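Serine-pyruvate aminotransferase (AgxT) (Sulfolobus solfataricus, PDB 3ZRP) probably transfers amino groups from serine to pyruvate, and from alanine to glyoxylate, using pyridoxal 5'-phosphate as cofactor. Local coordinates at residues 112-123 with 142-153. Numbering follows the deposited sequence. Where two conformers were deposited one is given.
Sequences DYVKPGEVEEEV and VREPVKDVINKI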
loop_
_atom_site.group_PDB
_atom_site.type_symbol
_atom_site.label_atom_id
_atom_site.label_comp_id
_atom_site.label_asym_id
_atom_site.label_seq_id
_atom_site.Cartn_x
_atom_site.Cartn_y
_atom_site.Cartn_z
ATOM N N ASP A 112 -0.405 -16.999 27.308
ATOM C CA ASP A 112 0.826 -17.783 27.437
ATOM C C ASP A 112 1.487 -17.889 26.063
ATOM O O ASP A 112 1.106 -17.179 25.128
ATOM C CB ASP A 112 0.489 -19.195 27.969
ATOM C CG ASP A 112 1.609 -19.801 28.813
ATOM O OD1 ASP A 112 2.779 -19.882 28.374
ATOM O OD2 ASP A 112 1.311 -20.198 29.948
ATOM N N TYR A 113 2.485 -18.759 25.940
ATOM C CA TYR A 113 3.212 -18.944 24.693
ATOM C C TYR A 113 3.572 -20.416 24.477
ATOM O O TYR A 113 3.704 -21.167 25.439
ATOM C CB TYR A 113 4.465 -18.070 24.639
ATOM C CG TYR A 113 5.599 -18.467 25.570
ATOM C CD1 TYR A 113 5.625 -18.050 26.920
ATOM C CD2 TYR A 113 6.659 -19.229 25.103
ATOM C CE1 TYR A 113 6.676 -18.426 27.773
ATOM C CE2 TYR A 113 7.722 -19.593 25.937
ATOM C CZ TYR A 113 7.720 -19.193 27.268
ATOM O OH TYR A 113 8.781 -19.570 28.068
ATOM N N VAL A 114 3.700 -20.819 23.212
ATOM C CA VAL A 114 4.010 -22.209 22.854
ATOM C C VAL A 114 5.489 -22.445 23.085
ATOM O O VAL A 114 6.317 -21.760 22.520
ATOM C CB VAL A 114 3.654 -22.505 21.371
ATOM C CG1 VAL A 114 3.932 -23.978 21.044
ATOM C CG2 VAL A 114 2.189 -22.173 21.127
ATOM N N LYS A 115 5.814 -23.446 23.916
ATOM C CA LYS A 115 7.200 -23.714 24.292
ATOM C C LYS A 115 7.988 -24.314 23.140
ATOM O O LYS A 115 7.413 -25.021 22.318
ATOM C CB LYS A 115 7.234 -24.645 25.517
ATOM C CG LYS A 115 6.377 -24.153 26.683
ATOM C CD LYS A 115 6.908 -22.790 27.201
ATOM C CE LYS A 115 6.040 -22.238 28.337
ATOM N NZ LYS A 115 4.599 -22.121 27.984
ATOM N N PRO A 116 9.313 -24.035 23.072
ATOM C CA PRO A 116 10.123 -24.622 22.020
ATOM C C PRO A 116 9.972 -26.148 21.931
ATOM O O PRO A 116 9.922 -26.691 20.821
ATOM C CB PRO A 116 11.551 -24.243 22.428
ATOM C CG PRO A 116 11.384 -22.940 23.144
ATOM C CD PRO A 116 10.096 -23.071 23.881
ATOM N N GLY A 117 9.868 -26.817 23.080
ATOM C CA GLY A 117 9.700 -28.285 23.122
ATOM C C GLY A 117 8.416 -28.781 22.490
ATOM O O GLY A 117 8.390 -29.861 21.890
ATOM N N GLU A 118 7.353 -27.995 22.618
ATOM C CA GLU A 118 6.060 -28.350 22.045
ATOM C C GLU A 118 6.070 -28.216 20.511
ATOM O O GLU A 118 5.422 -29.013 19.810
ATOM C CB GLU A 118 4.939 -27.527 22.689
ATOM C CG GLU A 118 4.943 -27.639 24.220
ATOM C CD GLU A 118 4.075 -26.613 24.933
ATOM O OE1 GLU A 118 3.847 -25.502 24.405
ATOM O OE2 GLU A 118 3.628 -26.930 26.051
ATOM N N VAL A 119 6.806 -27.222 19.995
ATOM C CA VAL A 119 6.985 -27.079 18.535
ATOM C C VAL A 119 7.874 -28.208 18.011
ATOM O O VAL A 119 7.594 -28.805 16.944
ATOM C CB VAL A 119 7.554 -25.688 18.079
ATOM C CG1 VAL A 119 7.476 -25.552 16.536
ATOM C CG2 VAL A 119 6.810 -24.514 18.754
ATOM N N GLU A 120 8.953 -28.488 18.746
ATOM C CA GLU A 120 9.870 -29.577 18.401
ATOM C C GLU A 120 9.148 -30.921 18.260
ATOM O O GLU A 120 9.364 -31.632 17.288
ATOM C CB GLU A 120 10.976 -29.698 19.457
ATOM C CG GLU A 120 12.020 -30.764 19.146
ATOM C CD GLU A 120 12.980 -30.996 20.303
ATOM O OE1 GLU A 120 12.579 -30.812 21.469
ATOM O OE2 GLU A 120 14.125 -31.406 20.042
ATOM N N GLU A 121 8.287 -31.237 19.224
ATOM C CA GLU A 121 7.513 -32.476 19.235
ATOM C C GLU A 121 6.670 -32.615 17.958
ATOM O O GLU A 121 6.589 -33.704 17.347
ATOM C CB GLU A 121 6.603 -32.515 20.468
ATOM C CG GLU A 121 5.842 -33.818 20.657
ATOM C CD GLU A 121 4.749 -33.737 21.716
ATOM O OE1 GLU A 121 4.611 -32.695 22.400
ATOM O OE2 GLU A 121 4.004 -34.726 21.862
ATOM N N GLU A 122 6.050 -31.512 17.554
ATOM C CA GLU A 122 5.170 -31.517 16.392
ATOM C C GLU A 122 5.949 -31.699 15.099
ATOM O O GLU A 122 5.571 -32.539 14.257
ATOM C CB GLU A 122 4.293 -30.252 16.355
ATOM C CG GLU A 122 3.299 -30.212 15.193
ATOM C CD GLU A 122 2.321 -31.394 15.207
ATOM O OE1 GLU A 122 1.954 -31.884 16.294
ATOM O OE2 GLU A 122 1.904 -31.829 14.120
ATOM N N VAL A 123 7.042 -30.957 14.938
ATOM C CA VAL A 123 7.785 -31.018 13.673
ATOM C C VAL A 123 8.577 -32.327 13.540
ATOM O O VAL A 123 9.009 -32.668 12.444
ATOM C CB VAL A 123 8.726 -29.787 13.434
ATOM C CG1 VAL A 123 7.912 -28.486 13.491
ATOM C CG2 VAL A 123 9.932 -29.779 14.420
ATOM N N VAL A 142 3.002 -10.721 24.384
ATOM C CA VAL A 142 3.785 -11.922 24.663
ATOM C C VAL A 142 4.836 -12.154 23.577
ATOM O O VAL A 142 4.508 -12.216 22.385
ATOM C CB VAL A 142 2.844 -13.144 24.788
ATOM C CG1 VAL A 142 3.608 -14.446 24.752
ATOM C CG2 VAL A 142 2.023 -13.050 26.075
ATOM N N ARG A 143 6.101 -12.256 23.983
ATOM C CA ARG A 143 7.215 -12.480 23.062
ATOM C C ARG A 143 7.565 -13.976 23.057
ATOM O O ARG A 143 7.817 -14.573 24.112
ATOM C CB ARG A 143 8.448 -11.694 23.483
ATOM C CG ARG A 143 9.690 -11.851 22.576
ATOM C CD ARG A 143 10.928 -11.103 23.119
ATOM N NE ARG A 143 11.126 -11.481 24.510
ATOM C CZ ARG A 143 11.100 -10.665 25.557
ATOM N NH1 ARG A 143 10.960 -9.348 25.411
ATOM N NH2 ARG A 143 11.226 -11.189 26.774
ATOM N N GLU A 144 7.571 -14.566 21.867
ATOM C CA GLU A 144 7.916 -15.965 21.680
ATOM C C GLU A 144 9.443 -16.032 21.671
ATOM O O GLU A 144 10.079 -15.166 21.064
ATOM C CB GLU A 144 7.360 -16.445 20.322
ATOM C CG GLU A 144 7.653 -17.929 19.966
ATOM C CD GLU A 144 6.882 -18.952 20.789
ATOM O OE1 GLU A 144 5.870 -18.663 21.422
ATOM O OE2 GLU A 144 7.306 -20.116 20.825
ATOM N N PRO A 145 10.042 -17.057 22.339
ATOM C CA PRO A 145 11.503 -17.259 22.279
ATOM C C PRO A 145 11.931 -17.905 20.966
ATOM O O PRO A 145 12.237 -19.108 20.896
ATOM C CB PRO A 145 11.793 -18.192 23.471
ATOM C CG PRO A 145 10.521 -18.924 23.712
ATOM C CD PRO A 145 9.389 -17.981 23.282
ATOM N N VAL A 146 12.030 -17.060 19.954
ATOM C CA VAL A 146 12.244 -17.507 18.590
ATOM C C VAL A 146 13.567 -18.221 18.396
ATOM O O VAL A 146 13.576 -19.284 17.760
ATOM C CB VAL A 146 11.979 -16.374 17.540
ATOM C CG1 VAL A 146 10.479 -16.026 17.530
ATOM C CG2 VAL A 146 12.800 -15.142 17.820
ATOM N N LYS A 147 14.661 -17.686 18.954
ATOM C CA LYS A 147 15.955 -18.355 18.868
ATOM C C LYS A 147 15.842 -19.784 19.393
ATOM O O LYS A 147 16.216 -20.726 18.693
ATOM C CB LYS A 147 17.040 -17.572 19.603
ATOM C CG LYS A 147 18.412 -18.235 19.593
ATOM C CD LYS A 147 19.421 -17.470 20.450
ATOM C CE LYS A 147 18.938 -17.229 21.887
ATOM N NZ LYS A 147 18.889 -18.463 22.724
ATOM N N ASP A 148 15.299 -19.940 20.605
ATOM C CA ASP A 148 15.126 -21.267 21.221
ATOM C C ASP A 148 14.232 -22.217 20.413
ATOM O O ASP A 148 14.552 -23.403 20.268
ATOM C CB ASP A 148 14.575 -21.134 22.632
ATOM C CG ASP A 148 15.559 -20.471 23.594
ATOM O OD1 ASP A 148 16.748 -20.284 23.254
ATOM O OD2 ASP A 148 15.118 -20.132 24.703
ATOM N N VAL A 149 13.116 -21.702 19.889
ATOM C CA VAL A 149 12.253 -22.501 18.995
ATOM C C VAL A 149 13.001 -22.963 17.747
ATOM O O VAL A 149 12.958 -24.149 17.394
ATOM C CB VAL A 149 10.968 -21.734 18.571
ATOM C CG1 VAL A 149 10.180 -22.548 17.544
ATOM C CG2 VAL A 149 10.112 -21.428 19.769
ATOM N N ILE A 150 13.701 -22.044 17.091
ATOM C CA ILE A 150 14.390 -22.362 15.842
ATOM C C ILE A 150 15.564 -23.335 16.069
ATOM O O ILE A 150 15.802 -24.238 15.261
ATOM C CB ILE A 150 14.837 -21.073 15.119
ATOM C CG1 ILE A 150 13.594 -20.332 14.607
ATOM C CG2 ILE A 150 15.800 -21.378 13.967
ATOM C CD1 ILE A 150 13.902 -18.967 14.041
ATOM N N ASN A 151 16.290 -23.145 17.169
ATOM C CA ASN A 151 17.371 -24.064 17.538
ATOM C C ASN A 151 16.879 -25.509 17.543
ATOM O O ASN A 151 17.574 -26.405 17.063
ATOM C CB ASN A 151 17.988 -23.687 18.898
ATOM C CG ASN A 151 19.077 -24.669 19.358
ATOM O OD1 ASN A 151 20.241 -24.560 18.967
ATOM N ND2 ASN A 151 18.696 -25.615 20.215
ATOM N N LYS A 152 15.672 -25.723 18.063
ATOM C CA LYS A 152 15.096 -27.053 18.140
ATOM C C LYS A 152 14.588 -27.559 16.794
ATOM O O LYS A 152 14.775 -28.731 16.470
ATOM C CB LYS A 152 13.978 -27.110 19.182
ATOM C CG LYS A 152 14.482 -26.970 20.635
ATOM C CD LYS A 152 13.384 -27.328 21.621
ATOM C CE LYS A 152 13.839 -27.147 23.072
ATOM N NZ LYS A 152 14.987 -28.044 23.389
ATOM N N ILE A 153 13.958 -26.683 16.006
ATOM C CA ILE A 153 13.229 -27.151 14.813
ATOM C C ILE A 153 13.944 -27.031 13.488
ATOM O O ILE A 153 13.510 -27.661 12.517
ATOM C CB ILE A 153 11.815 -26.510 14.697
ATOM C CG1 ILE A 153 11.909 -25.035 14.271
ATOM C CG2 ILE A 153 11.046 -26.706 16.004
ATOM C CD1 ILE A 153 10.540 -24.366 14.050
HETATM O O HOH W 1 15.583 -30.616 18.256
HETATM O O HOH W 2 13.159 -30.013 24.058
#
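Two neighbouring helices on one side of the central sheet, 116-123 and 146-153, pack through Pro116, Val119 and Val123 against Val149, Lys152 and Ile153. Their axes approach to 8.6 Å at a crossing angle of -27°, and the backbones come nearest at Pro116 and Val149 (CA to CA 4.3 Å), where Pro116 CG lies 3.7 Å from Asp148 CB, beside Val149 CG2. Further along, Ile153 CG2 touches both Val119 CG1 and Val123 CG2, 3.6 Å from the latter. Leu81 and Val83 of strand 79-83, with Leu133 and Val131 of strand 128-134, lie beneath this apolar seam, as expected of parallel helices covering the α/β large domain of a class-V, fold-type I aminotransferase. Lys152 lays its CD 3.6 Å from Glu120 OE1, but NZ stays 4.1 Å from that oxygen, too far for a salt bridge; a water accepting from NZ and donating to OE1 joins them. Before the helices, the Tyr113 ring meets Pro145 CD obliquely through CD2 (3.5 Å), while Glu144 OE1 sits at its edge, the carboxylate turned 75° from the ring; Tyr113 OH is hydrogen-bonded to Glu295 OE2. Bent at chi2 (71°), Glu144 brings OE2 2.6 Å from Val114 O, close enough that the acid probably carries a proton; Asn85 binds OE1. Replacing Tyr113 with an alanine would probably open a gap beside Pro145 and leave Glu295 without its hydroxyl mate.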